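Side-chain contacts in TRNA threonylcarbamoyladenosine dehydratase (PDB 4D79), which catalyses the ATP-dependent dehydration of threonylcarbamoyladenosine at position 37 of tRNAs to its cyclic form and can accept sulfur from the cysteine desulfurase CsdA in vitro: residues V3-S6 against D7-Q11; Q11-G14 against G15-R18; P176-A179 against K180-R184. All blocks are in the same frame, centred on the assembly; numbering follows the deposited sequence.

Interaction 1. Residues V3-S6 against D7-Q11; sequences VVIS and DAWRQ
S6 and W9 meet because the S6 hydroxyl stands between its backbone N and carbonyl carbon (chi1 70°), turned to the first turn of the helix, while the indole swings anti to the W9 backbone N (chi1 -166°) and back toward V3 and I5. S6 OG accepts from W9 N at 2.9 Å, a nearly straight bond of 166°. The same hydroxyl is hydrogen-bonded to E99 OE1, so a loop carboxylate fixes the rotation of the capping group. R10 N donates to S6 O at 3.0 Å and closes the first backbone turn. I5 crosses W9 at about a right angle: its CG1 sits over one indole face, offset to the rim, and its CG2 lies 3.7 Å from W9 CD1. V3 CG1 reaches the far end of the ring, 4.1 Å from W9 CZ3. The R10 chain bends back at chi3, setting its guanidinium face over S6 O and bringing NH2 within 2.6 Å of D7 OD1, a salt bridge lying close to the guanidinium plane. I5 and W9 also rest on A29 of helix 22-29. This is a serine N-cap starting helix 7-20, with V3 and I5 of the lead-in packed on W9.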
ATOM      1  N   VAL B   3      16.745  19.661  10.292  1.00 32.91           N
ATOM      2  CA  VAL B   3      17.518  18.879   9.342  1.00 31.41           C
ATOM      3  C   VAL B   3      17.873  19.773   8.160  1.00 25.86           C
ATOM      4  O   VAL B   3      16.996  20.445   7.601  1.00 30.49           O
ATOM      5  CB  VAL B   3      16.718  17.625   8.921  1.00 27.08           C
ATOM      6  CG1 VAL B   3      17.404  16.884   7.786  1.00 40.26           C
ATOM      7  CG2 VAL B   3      16.566  16.707  10.118  1.00 50.41           C
ATOM      8  N   VAL B   4      19.146  19.779   7.780  1.00 27.55           N
ATOM      9  CA  VAL B   4      19.599  20.478   6.584  1.00 31.06           C
ATOM     10  C   VAL B   4      19.426  19.496   5.418  1.00 31.20           C
ATOM     11  O   VAL B   4      20.034  18.426   5.399  1.00 35.72           O
ATOM     12  CB  VAL B   4      21.061  20.940   6.720  1.00 31.05           C
ATOM     13  CG1 VAL B   4      21.555  21.541   5.387  1.00 28.72           C
ATOM     14  CG2 VAL B   4      21.200  21.958   7.834  1.00 40.69           C
ATOM     15  N   ILE B   5      18.629  19.870   4.424  1.00 20.17           N
ATOM     16  CA  ILE B   5      18.319  18.964   3.313  1.00 18.85           C
ATOM     17  C   ILE B   5      19.498  18.950   2.344  1.00 22.96           C
ATOM     18  O   ILE B   5      19.938  20.002   1.873  1.00 22.11           O
ATOM     19  CB  ILE B   5      17.006  19.385   2.626  1.00 22.72           C
ATOM     20  CG1 ILE B   5      15.851  19.052   3.552  1.00 23.05           C
ATOM     21  CG2 ILE B   5      16.799  18.694   1.239  1.00 20.07           C
ATOM     22  CD1 ILE B   5      14.513  19.594   3.151  1.00 21.72           C
ATOM     23  N   SER B   6      20.090  17.771   2.148  1.00 20.41           N
ATOM     24  CA  SER B   6      21.230  17.585   1.258  1.00 19.24           C
ATOM     25  C   SER B   6      20.809  17.479  -0.220  1.00 23.17           C
ATOM     26  O   SER B   6      19.636  17.296  -0.579  1.00 20.13           O
ATOM     27  CB  SER B   6      22.014  16.335   1.638  1.00 21.26           C
ATOM     28  OG  SER B   6      21.251  15.166   1.331  1.00 22.19           O
ATOM     29  N   ASP B   7      21.814  17.545  -1.092  1.00 23.87           N
ATOM     30  CA  ASP B   7      21.539  17.314  -2.503  1.00 17.25           C
ATOM     31  C   ASP B   7      21.046  15.896  -2.721  1.00 26.73           C
ATOM     32  O   ASP B   7      20.132  15.681  -3.512  1.00 19.91           O
ATOM     33  CB  ASP B   7      22.792  17.560  -3.347  1.00 19.09           C
ATOM     34  CG  ASP B   7      23.101  19.052  -3.551  1.00 27.16           C
ATOM     35  OD1 ASP B   7      22.222  19.922  -3.353  1.00 28.50           O
ATOM     36  OD2 ASP B   7      24.238  19.345  -3.964  1.00 27.75           O
ATOM     37  N   ALA B   8      21.600  14.928  -1.989  1.00 21.15           N
ATOM     38  CA  ALA B   8      21.118  13.548  -2.083  1.00 22.39           C
ATOM     39  C   ALA B   8      19.659  13.417  -1.651  1.00 21.63           C
ATOM     40  O   ALA B   8      18.887  12.689  -2.279  1.00 20.18           O
ATOM     41  CB  ALA B   8      22.004  12.627  -1.259  1.00 24.15           C
ATOM     42  N   TRP B   9      19.283  14.081  -0.556  1.00 15.51           N
ATOM     43  CA  TRP B   9      17.900  14.120  -0.114  1.00 20.69           C
ATOM     44  C   TRP B   9      16.990  14.674  -1.199  1.00 21.07           C
ATOM     45  O   TRP B   9      15.879  14.158  -1.418  1.00 16.99           O
ATOM     46  CB  TRP B   9      17.830  14.969   1.141  1.00 17.87           C
ATOM     47  CG  TRP B   9      16.569  14.897   1.956  1.00 15.59           C
ATOM     48  CD1 TRP B   9      15.339  15.302   1.594  1.00 20.40           C
ATOM     49  CD2 TRP B   9      16.470  14.423   3.287  1.00 17.41           C
ATOM     50  NE1 TRP B   9      14.459  15.106   2.624  1.00 18.04           N
ATOM     51  CE2 TRP B   9      15.135  14.563   3.679  1.00 16.69           C
ATOM     52  CE3 TRP B   9      17.393  13.902   4.201  1.00 21.37           C
ATOM     53  CZ2 TRP B   9      14.687  14.181   4.942  1.00 22.00           C
ATOM     54  CZ3 TRP B   9      16.958  13.543   5.448  1.00 28.02           C
ATOM     55  CH2 TRP B   9      15.618  13.688   5.815  1.00 24.21           C
ATOM     56  N   ARG B  10      17.407  15.755  -1.859  1.00 19.84           N
ATOM     57  CA  ARG B  10      16.572  16.267  -2.942  1.00 21.60           C
ATOM     58  C   ARG B  10      16.487  15.292  -4.120  1.00 21.01           C
ATOM     59  O   ARG B  10      15.490  15.301  -4.841  1.00 22.87           O
ATOM     60  CB  ARG B  10      17.046  17.633  -3.416  1.00 21.54           C
ATOM     61  CG  ARG B  10      16.481  18.803  -2.622  1.00 23.77           C
ATOM     62  CD  ARG B  10      16.838  20.140  -3.299  1.00 25.16           C
ATOM     63  NE  ARG B  10      18.260  20.310  -3.202  1.00 45.57           N
ATOM     64  CZ  ARG B  10      18.878  20.837  -2.156  1.00 59.03           C
ATOM     65  NH1 ARG B  10      18.209  21.303  -1.109  1.00 31.67           N
ATOM     66  NH2 ARG B  10      20.180  20.903  -2.172  1.00 35.99           N
ATOM     67  N   GLN B  11      17.509  14.471  -4.361  1.00 18.21           N
ATOM     68  CA  GLN B  11      17.374  13.470  -5.423  1.00 22.32           C
ATOM     69  C   GLN B  11      16.355  12.411  -5.022  1.00 25.01           C
ATOM     70  O   GLN B  11      15.553  11.955  -5.846  1.00 23.33           O
ATOM     71  CB  GLN B  11      18.718  12.807  -5.713  1.00 19.38           C
ATOM     72  CG  GLN B  11      19.710  13.728  -6.457  1.00 28.42           C
ATOM     73  CD  GLN B  11      19.109  14.338  -7.693  1.00108.74           C
ATOM     74  OE1 GLN B  11      18.799  15.534  -7.728  1.00 41.89           O
ATOM     75  NE2 GLN B  11      18.907  13.517  -8.707  1.00 39.82           N
TER

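Interaction 2. Residues Q11-G14 against G15-R18; sequences QRFG and GTAR
R18 folds back along the helix over G14 and G15, and its side chain can be followed outward from the backbone. R18 CB lies 3.6 Å from G14 O, the oxygen that also accepts from R18 N at 3.0 Å. R18 CG comes closer still, 3.3 Å from G14 O. A bend at chi3 (-45°) then turns the chain back, so that G15 CA sits over one face of the guanidinium, toward its rim, and R18 NH1 approaches G14 C at 3.6 Å. The other nitrogens turn to the second subunit: R18 NH2 donates to F238 O and R18 NE weakly to G237 O, both of that second subunit. F13 and T16 run side by side in the same direction, with T16 OG1 near the plane of the phenyl ring at its edge; both side chains pack on L25 of helix 22-29. F13 O takes A17 N at 3.1 Å nearly head-on, plus a weak bond from T16 N. G15 N has no partner in the preceding turn; a water accepts from it at 3.0 Å and donates to R12 O. This is a helix kink, bridged by water, in helix 7-20 at the interface with the second subunit.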
ATOM      1  N   GLN B  11      17.509  14.471  -4.361  1.00 18.21           N
ATOM      2  CA  GLN B  11      17.374  13.470  -5.423  1.00 22.32           C
ATOM      3  C   GLN B  11      16.355  12.411  -5.022  1.00 25.01           C
ATOM      4  O   GLN B  11      15.553  11.955  -5.846  1.00 23.33           O
ATOM      5  CB  GLN B  11      18.718  12.807  -5.713  1.00 19.38           C
ATOM      6  CG  GLN B  11      19.710  13.728  -6.457  1.00 28.42           C
ATOM      7  CD  GLN B  11      19.109  14.338  -7.693  1.00108.74           C
ATOM      8  OE1 GLN B  11      18.799  15.534  -7.728  1.00 41.89           O
ATOM      9  NE2 GLN B  11      18.907  13.517  -8.707  1.00 39.82           N
ATOM     10  N   ARG B  12      16.412  11.968  -3.768  1.00 19.99           N
ATOM     11  CA  ARG B  12      15.483  10.939  -3.293  1.00 17.35           C
ATOM     12  C   ARG B  12      14.055  11.465  -3.257  1.00 17.63           C
ATOM     13  O   ARG B  12      13.117  10.739  -3.600  1.00 19.71           O
ATOM     14  CB  ARG B  12      15.910  10.448  -1.920  1.00 15.84           C
ATOM     15  CG  ARG B  12      17.205   9.688  -1.914  1.00 19.10           C
ATOM     16  CD  ARG B  12      17.530   9.113  -0.541  1.00 25.63           C
ATOM     17  NE  ARG B  12      18.669   8.221  -0.697  1.00 29.46           N
ATOM     18  CZ  ARG B  12      19.933   8.536  -0.465  1.00 31.93           C
ATOM     19  NH1 ARG B  12      20.274   9.701   0.085  1.00 30.62           N
ATOM     20  NH2 ARG B  12      20.856   7.624  -0.684  1.00 34.29           N
ATOM     21  N   PHE B  13      13.867  12.739  -2.865  1.00 20.17           N
ATOM     22  CA  PHE B  13      12.533  13.236  -2.518  1.00 15.35           C
ATOM     23  C   PHE B  13      12.102  14.435  -3.352  1.00 14.11           C
ATOM     24  O   PHE B  13      11.128  15.103  -3.015  1.00 19.30           O
ATOM     25  CB  PHE B  13      12.467  13.512  -1.014  1.00 19.48           C
ATOM     26  CG  PHE B  13      12.762  12.292  -0.205  1.00 15.26           C
ATOM     27  CD1 PHE B  13      11.910  11.184  -0.258  1.00 20.33           C
ATOM     28  CD2 PHE B  13      13.885  12.217   0.580  1.00 16.46           C
ATOM     29  CE1 PHE B  13      12.198  10.039   0.475  1.00 17.14           C
ATOM     30  CE2 PHE B  13      14.168  11.082   1.307  1.00 20.10           C
ATOM     31  CZ  PHE B  13      13.338   9.982   1.233  1.00 19.32           C
ATOM     32  N   GLY B  14      12.718  14.631  -4.525  1.00 18.10           N
ATOM     33  CA  GLY B  14      12.259  15.683  -5.429  1.00 21.36           C
ATOM     34  C   GLY B  14      10.790  15.548  -5.791  1.00 16.22           C
ATOM     35  O   GLY B  14      10.064  16.542  -5.860  1.00 21.02           O
ATOM     36  N   GLY B  15      10.325  14.314  -6.010  1.00 20.63           N
ATOM     37  CA  GLY B  15       8.915  14.100  -6.292  1.00 22.78           C
ATOM     38  C   GLY B  15       8.000  14.456  -5.129  1.00 17.12           C
ATOM     39  O   GLY B  15       6.855  14.866  -5.340  1.00 19.84           O
ATOM     40  N   THR B  16       8.493  14.322  -3.891  1.00 19.65           N
ATOM     41  CA  THR B  16       7.768  14.805  -2.709  1.00 19.82           C
ATOM     42  C   THR B  16       7.601  16.320  -2.726  1.00 15.69           C
ATOM     43  O   THR B  16       6.499  16.845  -2.536  1.00 21.17           O
ATOM     44  CB  THR B  16       8.527  14.355  -1.464  1.00 18.44           C
ATOM     45  OG1 THR B  16       8.789  12.950  -1.588  1.00 19.41           O
ATOM     46  CG2 THR B  16       7.752  14.632  -0.201  1.00 19.59           C
ATOM     47  N   ALA B  17       8.696  17.046  -2.958  1.00 18.45           N
ATOM     48  CA  ALA B  17       8.615  18.498  -3.080  1.00 20.95           C
ATOM     49  C   ALA B  17       7.663  18.923  -4.203  1.00 18.28           C
ATOM     50  O   ALA B  17       6.942  19.928  -4.062  1.00 23.10           O
ATOM     51  CB  ALA B  17      10.013  19.059  -3.323  1.00 19.21           C
ATOM     52  N   ARG B  18       7.687  18.219  -5.344  1.00 17.17           N
ATOM     53  CA  ARG B  18       6.848  18.608  -6.480  1.00 22.71           C
ATOM     54  C   ARG B  18       5.372  18.356  -6.206  1.00 21.06           C
ATOM     55  O   ARG B  18       4.522  19.029  -6.788  1.00 26.01           O
ATOM     56  CB  ARG B  18       7.265  17.873  -7.759  1.00 22.64           C
ATOM     57  CG  ARG B  18       8.646  18.327  -8.292  1.00 28.71           C
ATOM     58  CD  ARG B  18       8.884  17.932  -9.745  1.00 42.53           C
ATOM     59  NE  ARG B  18       8.499  16.555 -10.018  1.00 42.16           N
ATOM     60  CZ  ARG B  18       9.288  15.502  -9.843  1.00 57.26           C
ATOM     61  NH1 ARG B  18      10.520  15.657  -9.386  1.00 37.18           N
ATOM     62  NH2 ARG B  18       8.839  14.289 -10.125  1.00 36.36           N
TER
HETATM   63  O   HOH W   1      11.676  11.678  -5.816  1.00 26.66           O

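Interaction 3. Residues P176-A179 against K180-R184; sequences PLAA and KLRER
R182 lies back across A178 and A179, its guanidinium turned with one face to the backbone of the preceding turn. A179 CA is 3.5 Å above that face and A178 O is over it too, both offset toward the rim, while A179 CB lies 3.7 Å from R182 NH2. The chain starts out beside its own backbone N, and a bend at chi3 (-63°) lays the flat group down in this way. Its CG passes 3.4 Å from A178 O, which takes the R182 N-H at 3.0 Å. The bonds of R182 NH1 go elsewhere, to T172 OG1 and L169 O in the loop ahead of the helix. With an alanine here T172 OG1 and L169 O would probably lose their mate, and the loop would be held less firmly against the helix. K180 also folds back, on a different side of the helix: bent at chi3 (-80°), it draws CG and CE over P176 O, with CE at 3.6 Å. That oxygen accepts from K180 N in a bond of 169°. L181 faces inward, its CB 3.3 Å from L177 O, and both leucines pack on helix 132-144, L177 on V132 and L181 on K135 and I139. The side chain of P176 lies about 7 Å from the bound potassium ion and that of L177 about 8 Å from ATP. With L177, A178 and L181 turned inward and K180 and E183 exposed, these are the first turns of an amphipathic helix, 176-189, near the nucleotide and potassium sites.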
ATOM      1  N   PRO B 176     -14.561  -4.639  15.074  1.00 28.15           N
ATOM      2  CA  PRO B 176     -14.649  -5.083  16.469  1.00 27.77           C
ATOM      3  C   PRO B 176     -13.491  -4.608  17.308  1.00 23.98           C
ATOM      4  O   PRO B 176     -13.679  -4.382  18.504  1.00 27.77           O
ATOM      5  CB  PRO B 176     -14.685  -6.614  16.356  1.00 32.39           C
ATOM      6  CG  PRO B 176     -15.120  -6.876  14.939  1.00 34.06           C
ATOM      7  CD  PRO B 176     -14.613  -5.767  14.126  1.00 36.35           C
ATOM      8  N   LEU B 177     -12.301  -4.430  16.727  1.00 24.36           N
ATOM      9  CA  LEU B 177     -11.190  -3.881  17.498  1.00 25.10           C
ATOM     10  C   LEU B 177     -11.511  -2.467  17.952  1.00 24.52           C
ATOM     11  O   LEU B 177     -11.333  -2.118  19.119  1.00 26.17           O
ATOM     12  CB  LEU B 177      -9.903  -3.904  16.677  1.00 30.42           C
ATOM     13  CG  LEU B 177      -8.719  -3.249  17.411  1.00 34.74           C
ATOM     14  CD1 LEU B 177      -8.382  -4.032  18.660  1.00 38.24           C
ATOM     15  CD2 LEU B 177      -7.505  -3.132  16.499  1.00 38.24           C
ATOM     16  N   ALA B 178     -12.011  -1.634  17.046  1.00 28.82           N
ATOM     17  CA  ALA B 178     -12.374  -0.284  17.453  1.00 31.33           C
ATOM     18  C   ALA B 178     -13.458  -0.311  18.523  1.00 30.62           C
ATOM     19  O   ALA B 178     -13.441   0.509  19.441  1.00 27.89           O
ATOM     20  CB  ALA B 178     -12.833   0.528  16.240  1.00 31.21           C
ATOM     21  N   ALA B 179     -14.412  -1.244  18.418  1.00 24.32           N
ATOM     22  CA  ALA B 179     -15.482  -1.348  19.416  1.00 25.81           C
ATOM     23  C   ALA B 179     -14.934  -1.693  20.796  1.00 24.51           C
ATOM     24  O   ALA B 179     -15.273  -1.044  21.785  1.00 31.23           O
ATOM     25  CB  ALA B 179     -16.511  -2.395  18.985  1.00 39.08           C
ATOM     26  N   LYS B 180     -14.067  -2.703  20.881  1.00 28.85           N
ATOM     27  CA  LYS B 180     -13.470  -3.060  22.165  1.00 26.87           C
ATOM     28  C   LYS B 180     -12.655  -1.909  22.735  1.00 26.30           C
ATOM     29  O   LYS B 180     -12.675  -1.662  23.956  1.00 26.00           O
ATOM     30  CB  LYS B 180     -12.592  -4.302  21.994  1.00 42.91           C
ATOM     31  CG  LYS B 180     -13.371  -5.573  21.746  1.00 52.31           C
ATOM     32  CD  LYS B 180     -12.464  -6.799  21.627  1.00 89.54           C
ATOM     33  CE  LYS B 180     -11.836  -6.891  20.240  1.00 85.46           C
ATOM     34  NZ  LYS B 180     -11.116  -8.178  20.006  1.00115.10           N
ATOM     35  N   LEU B 181     -11.948  -1.191  21.852  1.00 33.10           N
ATOM     36  CA  LEU B 181     -11.108  -0.064  22.239  1.00 27.05           C
ATOM     37  C   LEU B 181     -11.933   1.043  22.860  1.00 28.22           C
ATOM     38  O   LEU B 181     -11.561   1.593  23.899  1.00 26.29           O
ATOM     39  CB  LEU B 181     -10.352   0.458  21.021  1.00 25.73           C
ATOM     40  CG  LEU B 181      -9.458   1.662  21.154  1.00 30.00           C
ATOM     41  CD1 LEU B 181      -8.357   1.410  22.192  1.00 35.35           C
ATOM     42  CD2 LEU B 181      -8.892   1.974  19.754  1.00 29.44           C
ATOM     43  N   ARG B 182     -13.072   1.370  22.250  1.00 28.62           N
ATOM     44  CA  ARG B 182     -13.969   2.340  22.869  1.00 36.54           C
ATOM     45  C   ARG B 182     -14.395   1.880  24.256  1.00 45.31           C
ATOM     46  O   ARG B 182     -14.434   2.673  25.198  1.00 31.88           O
ATOM     47  CB  ARG B 182     -15.199   2.561  21.988  1.00 32.77           C
ATOM     48  CG  ARG B 182     -14.901   3.311  20.709  1.00 35.59           C
ATOM     49  CD  ARG B 182     -16.191   3.746  20.035  1.00 30.44           C
ATOM     50  NE  ARG B 182     -16.996   2.604  19.629  1.00 30.16           N
ATOM     51  CZ  ARG B 182     -16.999   2.070  18.413  1.00 43.98           C
ATOM     52  NH1 ARG B 182     -16.246   2.579  17.439  1.00 40.51           N
ATOM     53  NH2 ARG B 182     -17.768   1.033  18.164  1.00 39.13           N
ATOM     54  N   GLU B 183     -14.692   0.594  24.410  1.00 37.16           N
ATOM     55  CA  GLU B 183     -15.142   0.104  25.708  1.00 39.86           C
ATOM     56  C   GLU B 183     -14.034   0.194  26.752  1.00 38.39           C
ATOM     57  O   GLU B 183     -14.291   0.580  27.903  1.00 32.31           O
ATOM     58  CB  GLU B 183     -15.660  -1.332  25.560  1.00 28.48           C
ATOM     59  CG  GLU B 183     -16.883  -1.465  24.639  1.00107.09           C
ATOM     60  CD  GLU B 183     -17.892  -0.336  24.812  1.00143.32           C
ATOM     61  OE1 GLU B 183     -18.599  -0.319  25.844  1.00112.86           O
ATOM     62  OE2 GLU B 183     -17.972   0.538  23.918  1.00109.55           O
ATOM     63  N   ARG B 184     -12.792  -0.141  26.374  1.00 30.11           N
ATOM     64  CA  ARG B 184     -11.698  -0.068  27.340  1.00 31.33           C
ATOM     65  C   ARG B 184     -11.342   1.376  27.668  1.00 35.43           C
ATOM     66  O   ARG B 184     -10.972   1.692  28.810  1.00 30.64           O
ATOM     67  CB  ARG B 184     -10.457  -0.801  26.832  1.00 33.17           C
ATOM     68  CG  ARG B 184      -9.419  -1.011  27.922  1.00 65.60           C
ATOM     69  CD  ARG B 184      -9.925  -2.044  28.930  1.00100.90           C
ATOM     70  NE  ARG B 184      -9.872  -3.410  28.422  1.00 68.68           N
ATOM     71  CZ  ARG B 184      -8.829  -4.220  28.595  1.00 98.55           C
ATOM     72  NH1 ARG B 184      -7.790  -3.813  29.313  1.00 79.29           N
ATOM     73  NH2 ARG B 184      -8.843  -5.452  28.101  1.00 78.77           N
TER

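The chain first meets interaction 1, where the N-terminal segment enters helix 7-20, and then interaction 2, further along the same helix. The two share Q11 and run in series, their centres about 10 Å apart; neither nests in or crosses the other, and neither closes a loop, since each joins consecutive residues. Together they set helix 7-20 against helix 22-29, and interaction 2 also faces the second subunit. Interaction 3 comes much later, after most of the parallel strands of the Rossmann-like sheet, on helix 176-189 between strands 164-168 and 202-206. It lies on the opposite side of the chain's centre, about 39 Å from interaction 2 between centres, and ties its helix to helix 132-144 and the preceding loop.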